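Side-chain contacts in first ORF in transposon ISC1904 (Sulfolobus solfataricus, PDB 3ILX), which probably takes part in DNA recombination as the transposon's resolvase-type serine recombinase, binding DNA and exchanging strands: residues Thr114-Phe119 with Lys136-Leu141; Tyr71-Val76 with Glu105-Glu110; Phe78-Leu83 with Ile94-Gln99; Leu7-Ser12 with Asp18-Gln23. All coordinates share one frame; numbering follows the deposited sequence.

Contact 1 of 4, residues Thr114-Phe119 with Lys136-Leu141; sequences TILVSF and KCAEEL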
loop_
_atom_site.group_PDB
_atom_site.type_symbol
_atom_site.label_atom_id
_atom_site.label_comp_id
_atom_site.label_asym_id
_atom_site.label_seq_id
_atom_site.Cartn_x
_atom_site.Cartn_y
_atom_site.Cartn_z
ATOM N N THR A 114 10.477 4.132 8.926
ATOM C CA THR A 114 10.322 2.741 8.492
ATOM C C THR A 114 10.499 2.603 6.988
ATOM O O THR A 114 11.210 1.704 6.526
ATOM C CB THR A 114 8.949 2.204 8.925
ATOM O OG1 THR A 114 8.851 2.335 10.344
ATOM C CG2 THR A 114 8.726 0.746 8.527
ATOM N N ILE A 115 9.851 3.503 6.223
ATOM C CA ILE A 115 9.911 3.510 4.766
ATOM C C ILE A 115 11.375 3.773 4.299
ATOM O O ILE A 115 11.883 3.073 3.412
ATOM C CB ILE A 115 8.941 4.591 4.173
ATOM C CG1 ILE A 115 7.464 4.188 4.368
ATOM C CG2 ILE A 115 9.208 4.839 2.679
ATOM C CD1 ILE A 115 6.495 5.421 4.268
ATOM N N LEU A 116 12.034 4.762 4.917
ATOM C CA LEU A 116 13.425 5.135 4.584
ATOM C C LEU A 116 14.387 3.985 4.819
ATOM O O LEU A 116 15.231 3.709 3.966
ATOM C CB LEU A 116 13.889 6.369 5.374
ATOM C CG LEU A 116 13.205 7.660 4.896
ATOM C CD1 LEU A 116 13.477 8.782 5.877
ATOM C CD2 LEU A 116 13.634 8.047 3.499
ATOM N N VAL A 117 14.211 3.282 5.927
ATOM C CA VAL A 117 15.000 2.064 6.224
ATOM C C VAL A 117 14.821 0.965 5.170
ATOM O O VAL A 117 15.789 0.291 4.763
ATOM C CB VAL A 117 14.653 1.508 7.623
ATOM C CG1 VAL A 117 15.076 -0.019 7.803
ATOM C CG2 VAL A 117 15.229 2.420 8.739
ATOM N N SER A 118 13.585 0.789 4.732
ATOM C CA SER A 118 13.296 -0.174 3.702
ATOM C C SER A 118 13.997 0.168 2.383
ATOM O O SER A 118 14.649 -0.708 1.814
ATOM C CB SER A 118 11.793 -0.322 3.466
ATOM O OG SER A 118 11.622 -1.147 2.331
ATOM N N PHE A 119 13.880 1.428 1.928
ATOM C CA PHE A 119 14.560 1.861 0.705
ATOM C C PHE A 119 16.102 1.795 0.817
ATOM O O PHE A 119 16.779 1.333 -0.117
ATOM C CB PHE A 119 14.094 3.272 0.327
ATOM C CG PHE A 119 12.833 3.287 -0.492
ATOM C CD1 PHE A 119 12.899 3.344 -1.885
ATOM C CD2 PHE A 119 11.592 3.164 0.120
ATOM C CE1 PHE A 119 11.731 3.344 -2.665
ATOM C CE2 PHE A 119 10.410 3.188 -0.642
ATOM C CZ PHE A 119 10.482 3.261 -2.048
ATOM N N LYS A 136 21.229 9.419 5.595
ATOM C CA LYS A 136 21.299 10.754 6.134
ATOM C C LYS A 136 19.897 11.333 6.421
ATOM O O LYS A 136 19.697 12.017 7.440
ATOM C CB LYS A 136 22.102 11.604 5.146
ATOM C CG LYS A 136 21.742 13.052 5.085
ATOM C CD LYS A 136 22.757 13.871 5.806
ATOM C CE LYS A 136 22.121 15.154 6.248
ATOM N NZ LYS A 136 22.979 15.707 7.319
ATOM N N CYS A 137 18.932 11.066 5.540
ATOM C CA CYS A 137 17.541 11.507 5.753
ATOM C C CYS A 137 16.899 10.819 6.953
ATOM O O CYS A 137 16.269 11.476 7.776
ATOM C CB CYS A 137 16.668 11.256 4.522
ATOM S SG CYS A 137 17.122 12.198 3.062
ATOM N N ALA A 138 17.044 9.498 7.041
ATOM C CA ALA A 138 16.555 8.751 8.208
ATOM C C ALA A 138 17.171 9.299 9.514
ATOM O O ALA A 138 16.467 9.523 10.499
ATOM C CB ALA A 138 16.799 7.231 8.031
ATOM N N GLU A 139 18.466 9.587 9.491
ATOM C CA GLU A 139 19.118 10.208 10.638
ATOM C C GLU A 139 18.511 11.592 11.016
ATOM O O GLU A 139 18.183 11.848 12.195
ATOM C CB GLU A 139 20.636 10.286 10.385
ATOM C CG GLU A 139 21.429 11.072 11.415
ATOM C CD GLU A 139 21.612 10.342 12.764
ATOM O OE1 GLU A 139 21.365 9.109 12.850
ATOM O OE2 GLU A 139 22.006 11.023 13.747
ATOM N N GLU A 140 18.352 12.466 10.022
ATOM C CA GLU A 140 17.763 13.787 10.255
ATOM C C GLU A 140 16.386 13.640 10.928
ATOM O O GLU A 140 16.064 14.399 11.845
ATOM C CB GLU A 140 17.646 14.605 8.951
ATOM C CG GLU A 140 18.956 15.207 8.421
ATOM C CD GLU A 140 19.552 16.211 9.377
ATOM O OE1 GLU A 140 18.925 17.261 9.631
ATOM O OE2 GLU A 140 20.648 15.940 9.905
ATOM N N LEU A 141 15.598 12.649 10.497
ATOM C CA LEU A 141 14.251 12.440 11.044
ATOM C C LEU A 141 14.246 11.864 12.440
ATOM O O LEU A 141 13.270 12.050 13.164
ATOM C CB LEU A 141 13.374 11.564 10.138
ATOM C CG LEU A 141 12.896 12.160 8.827
ATOM C CD1 LEU A 141 11.953 11.158 8.157
ATOM C CD2 LEU A 141 12.196 13.506 9.037
#
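Leu-116 reaches from one helix into the groove that Cys-137, Ala-138 and Leu-141 form on the other. The two helical segments run nearly antiparallel, at 160° with axes 9.4 Å apart, and the CA atoms of Leu-116 and Ala-138 are the nearest pair across them, 6.0 Å apart. Leu-116 has CG anti to its own carbonyl carbon (chi1 -71°), and the chain then continues extended, which carries CD1 across to the other helix. Leu-116 CB lies 4.0 Å from Ala-138 CB. Leu-116 CD1 comes 3.8 Å from Ala-138 N and 4.3 Å from Cys-137 CB. Leu-141 adopts the same kind of conformer one turn on. The two leucines cross at about a right angle, methyl against methyl, Leu-116 CD1 lying 3.6 Å from Leu-141 CD1. No hydrogen bond joins the segments. On the outer side of helix 131-142, Lys-136 and Glu-140 form a weak salt bridge one turn apart. The contact closes a helical hairpin between helices 105-125 and 131-142, far from the sheet; Leu-112 of the second subunit packs on Leu-116, and Cys-137 is disulfide-bonded to Cys-137 of that subunit.

Contact 2 of 4, residues Tyr71-Val76 with Glu105-Glu110; sequences YPDRLV and EEELVE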
loop_
_atom_site.group_PDB
_atom_site.type_symbol
_atom_site.label_atom_id
_atom_site.label_comp_id
_atom_site.label_asym_id
_atom_site.label_seq_id
_atom_site.Cartn_x
_atom_site.Cartn_y
_atom_site.Cartn_z
ATOM N N TYR A 71 -10.546 8.333 9.924
ATOM C CA TYR A 71 -10.045 8.854 8.654
ATOM C C TYR A 71 -9.270 7.747 7.913
ATOM O O TYR A 71 -8.967 6.680 8.508
ATOM C CB TYR A 71 -9.231 10.157 8.848
ATOM C CG TYR A 71 -8.347 10.160 10.081
ATOM C CD1 TYR A 71 -7.044 9.652 10.015
ATOM C CD2 TYR A 71 -8.805 10.664 11.312
ATOM C CE1 TYR A 71 -6.211 9.659 11.126
ATOM C CE2 TYR A 71 -7.976 10.642 12.446
ATOM C CZ TYR A 71 -6.680 10.124 12.334
ATOM O OH TYR A 71 -5.804 10.084 13.412
ATOM N N PRO A 72 -8.964 7.976 6.615
ATOM C CA PRO A 72 -8.471 6.854 5.798
ATOM C C PRO A 72 -7.183 6.173 6.331
ATOM O O PRO A 72 -7.096 4.918 6.312
ATOM C CB PRO A 72 -8.254 7.490 4.403
ATOM C CG PRO A 72 -9.304 8.678 4.382
ATOM C CD PRO A 72 -9.218 9.197 5.810
ATOM N N ASP A 73 -6.218 6.964 6.836
ATOM C CA ASP A 73 -4.934 6.355 7.296
ATOM C C ASP A 73 -5.055 5.534 8.587
ATOM O O ASP A 73 -4.127 4.801 8.954
ATOM C CB ASP A 73 -3.763 7.352 7.330
ATOM C CG ASP A 73 -3.642 8.086 8.653
ATOM O OD1 ASP A 73 -4.604 8.055 9.457
ATOM O OD2 ASP A 73 -2.580 8.717 8.885
ATOM N N ARG A 74 -6.223 5.576 9.233
ATOM C CA ARG A 74 -6.480 4.581 10.275
ATOM C C ARG A 74 -6.393 3.153 9.723
ATOM O O ARG A 74 -5.846 2.253 10.391
ATOM C CB ARG A 74 -7.828 4.809 10.958
ATOM C CG ARG A 74 -7.929 6.154 11.753
ATOM C CD ARG A 74 -6.789 6.257 12.792
ATOM N NE ARG A 74 -5.568 6.855 12.243
ATOM C CZ ARG A 74 -4.430 7.011 12.928
ATOM N NH1 ARG A 74 -4.333 6.557 14.190
ATOM N NH2 ARG A 74 -3.379 7.615 12.348
ATOM N N LEU A 75 -6.913 2.937 8.519
ATOM C CA LEU A 75 -6.894 1.580 7.927
ATOM C C LEU A 75 -5.528 1.182 7.420
ATOM O O LEU A 75 -5.030 0.103 7.755
ATOM C CB LEU A 75 -7.960 1.400 6.812
ATOM C CG LEU A 75 -9.331 1.074 7.424
ATOM C CD1 LEU A 75 -10.499 1.347 6.426
ATOM C CD2 LEU A 75 -9.363 -0.367 8.000
ATOM N N VAL A 76 -4.941 2.024 6.575
ATOM C CA VAL A 76 -3.634 1.744 5.973
ATOM C C VAL A 76 -2.940 3.040 5.629
ATOM O O VAL A 76 -3.601 4.083 5.429
ATOM C CB VAL A 76 -3.728 0.930 4.632
ATOM C CG1 VAL A 76 -4.007 -0.548 4.893
ATOM C CG2 VAL A 76 -4.782 1.531 3.688
ATOM N N GLU A 105 2.072 13.868 14.507
ATOM C CA GLU A 105 3.358 14.109 13.900
ATOM C C GLU A 105 4.270 12.909 14.097
ATOM O O GLU A 105 4.908 12.459 13.146
ATOM C CB GLU A 105 4.000 15.364 14.494
ATOM C CG GLU A 105 5.449 15.541 14.049
ATOM C CD GLU A 105 5.978 16.927 14.307
ATOM O OE1 GLU A 105 5.200 17.800 14.734
ATOM O OE2 GLU A 105 7.172 17.152 14.058
ATOM N N GLU A 106 4.331 12.413 15.325
ATOM C CA GLU A 106 5.185 11.275 15.684
ATOM C C GLU A 106 4.904 10.061 14.800
ATOM O O GLU A 106 5.820 9.307 14.485
ATOM C CB GLU A 106 4.972 10.904 17.164
ATOM C CG GLU A 106 5.810 9.717 17.663
ATOM C CD GLU A 106 5.371 9.180 19.040
ATOM O OE1 GLU A 106 4.708 9.911 19.818
ATOM O OE2 GLU A 106 5.697 8.008 19.339
ATOM N N GLU A 107 3.638 9.877 14.424
ATOM C CA GLU A 107 3.229 8.702 13.667
ATOM C C GLU A 107 3.789 8.820 12.240
ATOM O O GLU A 107 4.390 7.869 11.712
ATOM C CB GLU A 107 1.698 8.506 13.662
ATOM C CG GLU A 107 1.267 7.367 12.689
ATOM C CD GLU A 107 -0.225 7.018 12.715
ATOM O OE1 GLU A 107 -0.969 7.593 13.530
ATOM O OE2 GLU A 107 -0.651 6.152 11.903
ATOM N N LEU A 108 3.643 9.997 11.646
ATOM C CA LEU A 108 4.136 10.201 10.292
ATOM C C LEU A 108 5.652 10.047 10.187
ATOM O O LEU A 108 6.134 9.499 9.185
ATOM C CB LEU A 108 3.787 11.567 9.784
ATOM C CG LEU A 108 2.338 11.921 9.502
ATOM C CD1 LEU A 108 2.246 13.420 9.420
ATOM C CD2 LEU A 108 1.875 11.264 8.188
ATOM N N VAL A 109 6.369 10.551 11.201
ATOM C CA VAL A 109 7.829 10.535 11.224
ATOM C C VAL A 109 8.298 9.094 11.374
ATOM O O VAL A 109 9.267 8.652 10.740
ATOM C CB VAL A 109 8.370 11.433 12.377
ATOM C CG1 VAL A 109 9.841 11.222 12.641
ATOM C CG2 VAL A 109 8.086 12.942 12.089
ATOM N N GLU A 110 7.602 8.364 12.232
ATOM C CA GLU A 110 7.879 6.968 12.461
ATOM C C GLU A 110 7.646 6.151 11.196
ATOM O O GLU A 110 8.448 5.267 10.866
ATOM C CB GLU A 110 6.988 6.464 13.576
ATOM C CG GLU A 110 7.169 5.023 13.899
ATOM C CD GLU A 110 6.065 4.504 14.813
ATOM O OE1 GLU A 110 5.458 5.297 15.583
ATOM O OE2 GLU A 110 5.792 3.295 14.739
HETATM O O HOH W 1 -1.746 6.770 15.805
#
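Arg-74 turns the edge of its guanidinium to the carboxylate of Glu-107 in a buried salt bridge. Asp-73 completes a three-residue network, though the link from its OD1 to Arg-74 NE and NH2 is less certain. Arg-74 NH2 donates to Glu-107 OE1 over 2.7 Å, nearly straight at 166°. The acceptor sits close to the guanidinium plane, but the bond meets OE1 on its syn side from 28° out of the carboxylate plane. The two groups are turned 62° apart, so this is not the flat, two-toothed pairing of an arginine with a carboxylate. CB of Arg-74 starts away from helix 105-125; bends at chi2 and chi3 fold the chain back and bring NH2 to its partner. Glu-107 instead reaches out fully extended, CG anti to its backbone N. Arg-74 NH1 bonds Arg-10 O and also a water at 3.1 Å, which donates to Glu-107 OE1, giving that oxygen two donors. Tyr-71 OH lies 3.3 Å above the middle of one guanidinium face. Asp-73 OD2 is 4.4 Å from Glu-107 OE2; the latter has its own salt bridge with Arg-10, and Asp-73 OD2 is held by Thr-103 and Arg-77. In the resolvase domain the network lies at the C-terminal ends of parallel strands 4-11, which supplies Arg-10, and 64-69, which the short helix 72-75 follows. That helix is thereby tied to the first turns of helix 105-125, while Leu-75 turns toward helices 50-60 and 80-89.

Contact 3 of 4, residues Phe78-Leu83 with Ile94-Gln99; sequences FGFEIL and IVVLNQ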
loop_
_atom_site.group_PDB
_atom_site.type_symbol
_atom_site.label_atom_id
_atom_site.label_comp_id
_atom_site.label_asym_id
_atom_site.label_seq_id
_atom_site.Cartn_x
_atom_site.Cartn_y
_atom_site.Cartn_z
ATOM N N PHE A 78 -0.790 2.968 2.867
ATOM C CA PHE A 78 -0.800 2.880 1.391
ATOM C C PHE A 78 -1.883 1.897 1.019
ATOM O O PHE A 78 -2.099 0.957 1.773
ATOM C CB PHE A 78 0.531 2.301 0.863
ATOM C CG PHE A 78 1.704 3.238 1.016
ATOM C CD1 PHE A 78 1.831 4.359 0.177
ATOM C CD2 PHE A 78 2.660 3.010 1.999
ATOM C CE1 PHE A 78 2.921 5.256 0.318
ATOM C CE2 PHE A 78 3.768 3.895 2.169
ATOM C CZ PHE A 78 3.895 5.024 1.327
ATOM N N GLY A 79 -2.505 2.070 -0.151
ATOM C CA GLY A 79 -3.422 1.058 -0.707
ATOM C C GLY A 79 -4.857 1.223 -0.258
ATOM O O GLY A 79 -5.712 0.342 -0.500
ATOM N N PHE A 80 -5.165 2.347 0.374
ATOM C CA PHE A 80 -6.576 2.597 0.689
ATOM C C PHE A 80 -7.488 2.318 -0.536
ATOM O O PHE A 80 -8.561 1.742 -0.402
ATOM C CB PHE A 80 -6.791 4.003 1.280
ATOM C CG PHE A 80 -8.185 4.223 1.832
ATOM C CD1 PHE A 80 -8.506 3.846 3.118
ATOM C CD2 PHE A 80 -9.165 4.815 1.047
ATOM C CE1 PHE A 80 -9.789 4.066 3.645
ATOM C CE2 PHE A 80 -10.486 5.042 1.557
ATOM C CZ PHE A 80 -10.796 4.662 2.843
ATOM N N GLU A 81 -7.018 2.658 -1.723
ATOM C CA GLU A 81 -7.787 2.470 -2.957
ATOM C C GLU A 81 -7.989 0.997 -3.245
ATOM O O GLU A 81 -9.035 0.622 -3.727
ATOM C CB GLU A 81 -7.112 3.120 -4.154
ATOM C CG GLU A 81 -6.926 4.637 -4.047
ATOM C CD GLU A 81 -5.631 5.043 -3.340
ATOM O OE1 GLU A 81 -4.991 4.242 -2.589
ATOM O OE2 GLU A 81 -5.269 6.206 -3.544
ATOM N N ILE A 82 -6.989 0.155 -2.961
ATOM C CA ILE A 82 -7.179 -1.286 -3.135
ATOM C C ILE A 82 -8.295 -1.739 -2.183
ATOM O O ILE A 82 -9.211 -2.443 -2.588
ATOM C CB ILE A 82 -5.862 -2.092 -2.895
ATOM C CG1 ILE A 82 -4.860 -1.781 -4.004
ATOM C CG2 ILE A 82 -6.141 -3.638 -2.821
ATOM C CD1 ILE A 82 -3.429 -2.119 -3.590
ATOM N N LEU A 83 -8.257 -1.296 -0.931
ATOM C CA LEU A 83 -9.318 -1.711 -0.004
ATOM C C LEU A 83 -10.707 -1.337 -0.487
ATOM O O LEU A 83 -11.655 -2.098 -0.297
ATOM C CB LEU A 83 -9.107 -1.152 1.407
ATOM C CG LEU A 83 -7.817 -1.620 2.064
ATOM C CD1 LEU A 83 -7.703 -0.907 3.409
ATOM C CD2 LEU A 83 -7.803 -3.159 2.272
ATOM N N ILE A 94 -16.661 1.500 2.986
ATOM C CA ILE A 94 -15.813 2.043 4.040
ATOM C C ILE A 94 -16.303 3.458 4.219
ATOM O O ILE A 94 -16.389 4.183 3.244
ATOM C CB ILE A 94 -14.349 2.109 3.644
ATOM C CG1 ILE A 94 -13.736 0.715 3.544
ATOM C CG2 ILE A 94 -13.535 2.898 4.660
ATOM C CD1 ILE A 94 -12.680 0.689 2.422
ATOM N N VAL A 95 -16.622 3.826 5.456
ATOM C CA VAL A 95 -16.978 5.196 5.830
ATOM C C VAL A 95 -15.850 5.783 6.665
ATOM O O VAL A 95 -15.381 5.156 7.634
ATOM C CB VAL A 95 -18.297 5.276 6.640
ATOM C CG1 VAL A 95 -18.686 6.787 6.959
ATOM C CG2 VAL A 95 -19.393 4.598 5.879
ATOM N N VAL A 96 -15.383 6.956 6.259
ATOM C CA VAL A 96 -14.370 7.688 7.000
ATOM C C VAL A 96 -15.098 8.909 7.532
ATOM O O VAL A 96 -15.842 9.567 6.783
ATOM C CB VAL A 96 -13.095 8.026 6.131
ATOM C CG1 VAL A 96 -12.330 6.752 5.724
ATOM C CG2 VAL A 96 -13.449 8.780 4.856
ATOM N N LEU A 97 -14.971 9.186 8.825
ATOM C CA LEU A 97 -15.721 10.300 9.417
ATOM C C LEU A 97 -15.123 11.622 8.981
ATOM O O LEU A 97 -15.785 12.655 8.979
ATOM C CB LEU A 97 -15.731 10.230 10.946
ATOM C CG LEU A 97 -16.372 8.997 11.575
ATOM C CD1 LEU A 97 -16.343 9.164 13.086
ATOM C CD2 LEU A 97 -17.783 8.778 11.062
ATOM N N ASN A 98 -13.850 11.588 8.636
ATOM C CA ASN A 98 -13.250 12.724 8.002
ATOM C C ASN A 98 -12.418 12.255 6.795
ATOM O O ASN A 98 -11.692 11.250 6.883
ATOM C CB ASN A 98 -12.414 13.514 9.013
ATOM C CG ASN A 98 -12.187 14.951 8.569
ATOM O OD1 ASN A 98 -11.561 15.215 7.524
ATOM N ND2 ASN A 98 -12.718 15.892 9.343
ATOM N N GLN A 99 -12.560 12.976 5.673
ATOM C CA GLN A 99 -11.818 12.686 4.440
ATOM C C GLN A 99 -10.314 12.878 4.635
ATOM O O GLN A 99 -9.517 12.103 4.119
ATOM C CB GLN A 99 -12.318 13.576 3.272
ATOM C CG GLN A 99 -13.714 13.166 2.732
ATOM C CD GLN A 99 -13.692 11.797 2.043
ATOM O OE1 GLN A 99 -12.861 11.549 1.178
ATOM N NE2 GLN A 99 -14.613 10.910 2.422
#
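Phe-80 and Leu-83 of helix 80-89 pack on Ile-94 and Val-96 of strand 93-96, within the beta-alpha-beta crossover that links the neighbouring parallel strands 64-69 and 93-96 of the resolvase domain. The tight part is wholly apolar. Phe-80 has CG anti to its backbone N (chi1 -170°), which sends the ring from the first turn toward the sheet. Its far end meets two strand side chains arriving from the opposite direction: CZ lies 3.7 Å from Ile-94 CG2 and 3.9 Å from Val-96 CG1. Both methyls approach the ring obliquely. Ile-94 and Val-96 are two apart on the strand and so project from the same side of the sheet, whereas Val-95 between them turns to the other side and Leu-97 packs on helix 19-30. Ile-94 divides its branches, CG2 serving the phenyl ring and CD1 the helix one turn further on.

Away from this patch the contact becomes looser. Glu-81 points away from the strand, and beyond the strand end the chain turns off, the exposed Gln-99 bringing its OE1 no nearer than 6.9 Å to Phe-80 CE2. Gly-79, with its positive phi of 89°, occupies the N-cap position, and Gly-79 O accepts from Leu-83 N at 3.1 Å. Pro-72 and Leu-75 also touch Phe-80. At the inner end, Ile-94 CD1 rests against the helix backbone, 4.0 Å from Leu-83 O and 4.1 Å from Leu-83 CB.

Contact 4 of 4, residues Leu7-Ser12 with Asp18-Gln23; sequences LYARVS and DDLANQ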
loop_
_atom_site.group_PDB
_atom_site.type_symbol
_atom_site.label_atom_id
_atom_site.label_comp_id
_atom_site.label_asym_id
_atom_site.label_seq_id
_atom_site.Cartn_x
_atom_site.Cartn_y
_atom_site.Cartn_z
ATOM N N LEU A 7 -16.729 -0.946 13.514
ATOM C CA LEU A 7 -15.866 0.200 13.771
ATOM C C LEU A 7 -14.413 -0.267 13.816
ATOM O O LEU A 7 -14.083 -1.251 14.472
ATOM C CB LEU A 7 -16.249 0.879 15.077
ATOM C CG LEU A 7 -17.741 1.138 15.260
ATOM C CD1 LEU A 7 -18.001 1.795 16.589
ATOM C CD2 LEU A 7 -18.289 1.994 14.127
ATOM N N TYR A 8 -13.549 0.427 13.088
ATOM C CA TYR A 8 -12.150 0.062 13.114
ATOM C C TYR A 8 -11.339 1.222 13.683
ATOM O O TYR A 8 -11.410 2.342 13.186
ATOM C CB TYR A 8 -11.630 -0.331 11.734
ATOM C CG TYR A 8 -10.170 -0.729 11.853
ATOM C CD1 TYR A 8 -9.821 -2.011 12.230
ATOM C CD2 TYR A 8 -9.147 0.210 11.674
ATOM C CE1 TYR A 8 -8.504 -2.381 12.386
ATOM C CE2 TYR A 8 -7.797 -0.163 11.818
ATOM C CZ TYR A 8 -7.488 -1.447 12.179
ATOM O OH TYR A 8 -6.145 -1.830 12.323
ATOM N N ALA A 9 -10.561 0.960 14.725
ATOM C CA ALA A 9 -9.770 2.029 15.321
ATOM C C ALA A 9 -8.328 1.572 15.476
ATOM O O ALA A 9 -8.083 0.410 15.737
ATOM C CB ALA A 9 -10.340 2.434 16.679
ATOM N N ARG A 10 -7.386 2.500 15.350
ATOM C CA ARG A 10 -5.966 2.167 15.389
ATOM C C ARG A 10 -5.145 3.356 15.888
ATOM O O ARG A 10 -5.389 4.495 15.490
ATOM C CB ARG A 10 -5.469 1.768 13.964
ATOM C CG ARG A 10 -4.027 1.132 13.919
ATOM C CD ARG A 10 -3.324 1.229 12.539
ATOM N NE ARG A 10 -3.433 2.573 11.908
ATOM C CZ ARG A 10 -2.559 3.553 12.092
ATOM N NH1 ARG A 10 -1.511 3.388 12.921
ATOM N NH2 ARG A 10 -2.764 4.724 11.499
ATOM N N VAL A 11 -4.169 3.078 16.742
ATOM C CA VAL A 11 -3.112 4.025 17.067
ATOM C C VAL A 11 -1.756 3.322 16.904
ATOM O O VAL A 11 -1.643 2.095 17.081
ATOM C CB VAL A 11 -3.260 4.620 18.518
ATOM C CG1 VAL A 11 -4.583 5.412 18.674
ATOM C CG2 VAL A 11 -3.165 3.529 19.580
ATOM N N SER A 12 -0.734 4.093 16.574
ATOM C CA SER A 12 0.580 3.517 16.348
ATOM C C SER A 12 1.197 3.120 17.682
ATOM O O SER A 12 1.893 2.130 17.748
ATOM C CB SER A 12 1.491 4.479 15.604
ATOM O OG SER A 12 1.113 4.515 14.237
ATOM N N ASP A 18 -4.892 6.721 27.020
ATOM C CA ASP A 18 -6.303 6.741 26.612
ATOM C C ASP A 18 -6.552 7.103 25.145
ATOM O O ASP A 18 -7.692 7.368 24.751
ATOM C CB ASP A 18 -7.094 7.684 27.525
ATOM C CG ASP A 18 -7.631 6.984 28.759
ATOM O OD1 ASP A 18 -7.875 5.752 28.693
ATOM O OD2 ASP A 18 -7.825 7.671 29.793
ATOM N N ASP A 19 -5.492 7.104 24.345
ATOM C CA ASP A 19 -5.588 7.550 22.951
ATOM C C ASP A 19 -6.540 6.704 22.107
ATOM O O ASP A 19 -7.428 7.230 21.436
ATOM C CB ASP A 19 -4.197 7.624 22.305
ATOM C CG ASP A 19 -3.497 8.970 22.574
ATOM O OD1 ASP A 19 -4.188 10.011 22.574
ATOM O OD2 ASP A 19 -2.260 9.002 22.783
ATOM N N LEU A 20 -6.344 5.395 22.153
ATOM C CA LEU A 20 -7.177 4.484 21.408
ATOM C C LEU A 20 -8.617 4.483 21.940
ATOM O O LEU A 20 -9.559 4.542 21.153
ATOM C CB LEU A 20 -6.578 3.089 21.449
ATOM C CG LEU A 20 -7.355 1.969 20.764
ATOM C CD1 LEU A 20 -7.378 2.190 19.244
ATOM C CD2 LEU A 20 -6.728 0.611 21.136
ATOM N N ALA A 21 -8.768 4.423 23.267
ATOM C CA ALA A 21 -10.084 4.413 23.916
ATOM C C ALA A 21 -10.904 5.624 23.491
ATOM O O ALA A 21 -12.097 5.507 23.226
ATOM C CB ALA A 21 -9.969 4.338 25.451
ATOM N N ASN A 22 -10.253 6.778 23.394
ATOM C CA ASN A 22 -10.937 7.986 22.930
ATOM C C ASN A 22 -11.316 7.958 21.445
ATOM O O ASN A 22 -12.310 8.555 21.027
ATOM C CB ASN A 22 -10.110 9.219 23.272
ATOM C CG ASN A 22 -10.156 9.548 24.761
ATOM O OD1 ASN A 22 -11.198 9.392 25.418
ATOM N ND2 ASN A 22 -9.032 10.010 25.297
ATOM N N GLN A 23 -10.542 7.241 20.645
ATOM C CA GLN A 23 -10.897 7.088 19.233
ATOM C C GLN A 23 -12.143 6.196 19.111
ATOM O O GLN A 23 -13.068 6.473 18.335
ATOM C CB GLN A 23 -9.708 6.492 18.441
ATOM C CG GLN A 23 -9.858 6.459 16.933
ATOM C CD GLN A 23 -8.603 5.887 16.239
ATOM O OE1 GLN A 23 -8.716 5.053 15.344
ATOM N NE2 GLN A 23 -7.418 6.314 16.679
HETATM O O HOH W 2 -10.828 5.090 13.612
#
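Strand residues Ala-9 and Val-11 lie against helix residues Gln-23 and Leu-20, the chain running back on itself at 156° with segment axes 8.0 Å apart. This is the first beta-alpha unit of the parallel-sheet resolvase domain. Gln-23, extended with CG anti to its backbone N, lays its amide beside the strand and grips both backbone polar atoms of Arg-10: OE1 accepts from Arg-10 N at 2.9 Å, and NE2 donates to Arg-10 O at 3.0 Å. Neither bond lies in its acceptor's carbonyl plane; the donors stand 42° and 55° out of it. The amide is thus fixed in rotation, and a water bridging Tyr-8 O to Gln-23 OE1 adds a further bond. Apolar contacts fill in alongside. Leu-20 brings CD1 to 3.9 Å from Ala-9 CB, and its CB meets Val-11 CG2 at 3.9 Å. The Arg-10 side chain leaves on the other side of the strand, where NH1 bonds Ser-12 OG in the guanidinium plane and also Gly-42 O, and NH2 pairs with Glu-107 of helix 105-125. Val-11 and Gln-23 lie alongside with their side chains pointing opposite ways, Val-11 CG1 3.6 Å from Gln-23 NE2.

Contacts 3 and 4 hold helices to the same parallel sheet, contact 3 by purely apolar packing on strand 93-96, an edge strand within this chain, contact 4 by a polar amide grip with apolar filling on a central one. Contact 2 lies nearest the centre of the chain and is the charged one; it touches contact 4 through Arg-10, whose side chain and carbonyl serve Glu-107 and Arg-74 respectively. Contacts 1 and 2 share helix 105-125, yet one is a leucine-lined helix pair and the other a buried salt bridge. Contact 1, farthest out, is nonetheless buried, whereas contacts 3 and 4 are partly buried. Contacts 1, 2 and 3 all touch the second subunit; contact 4 does not.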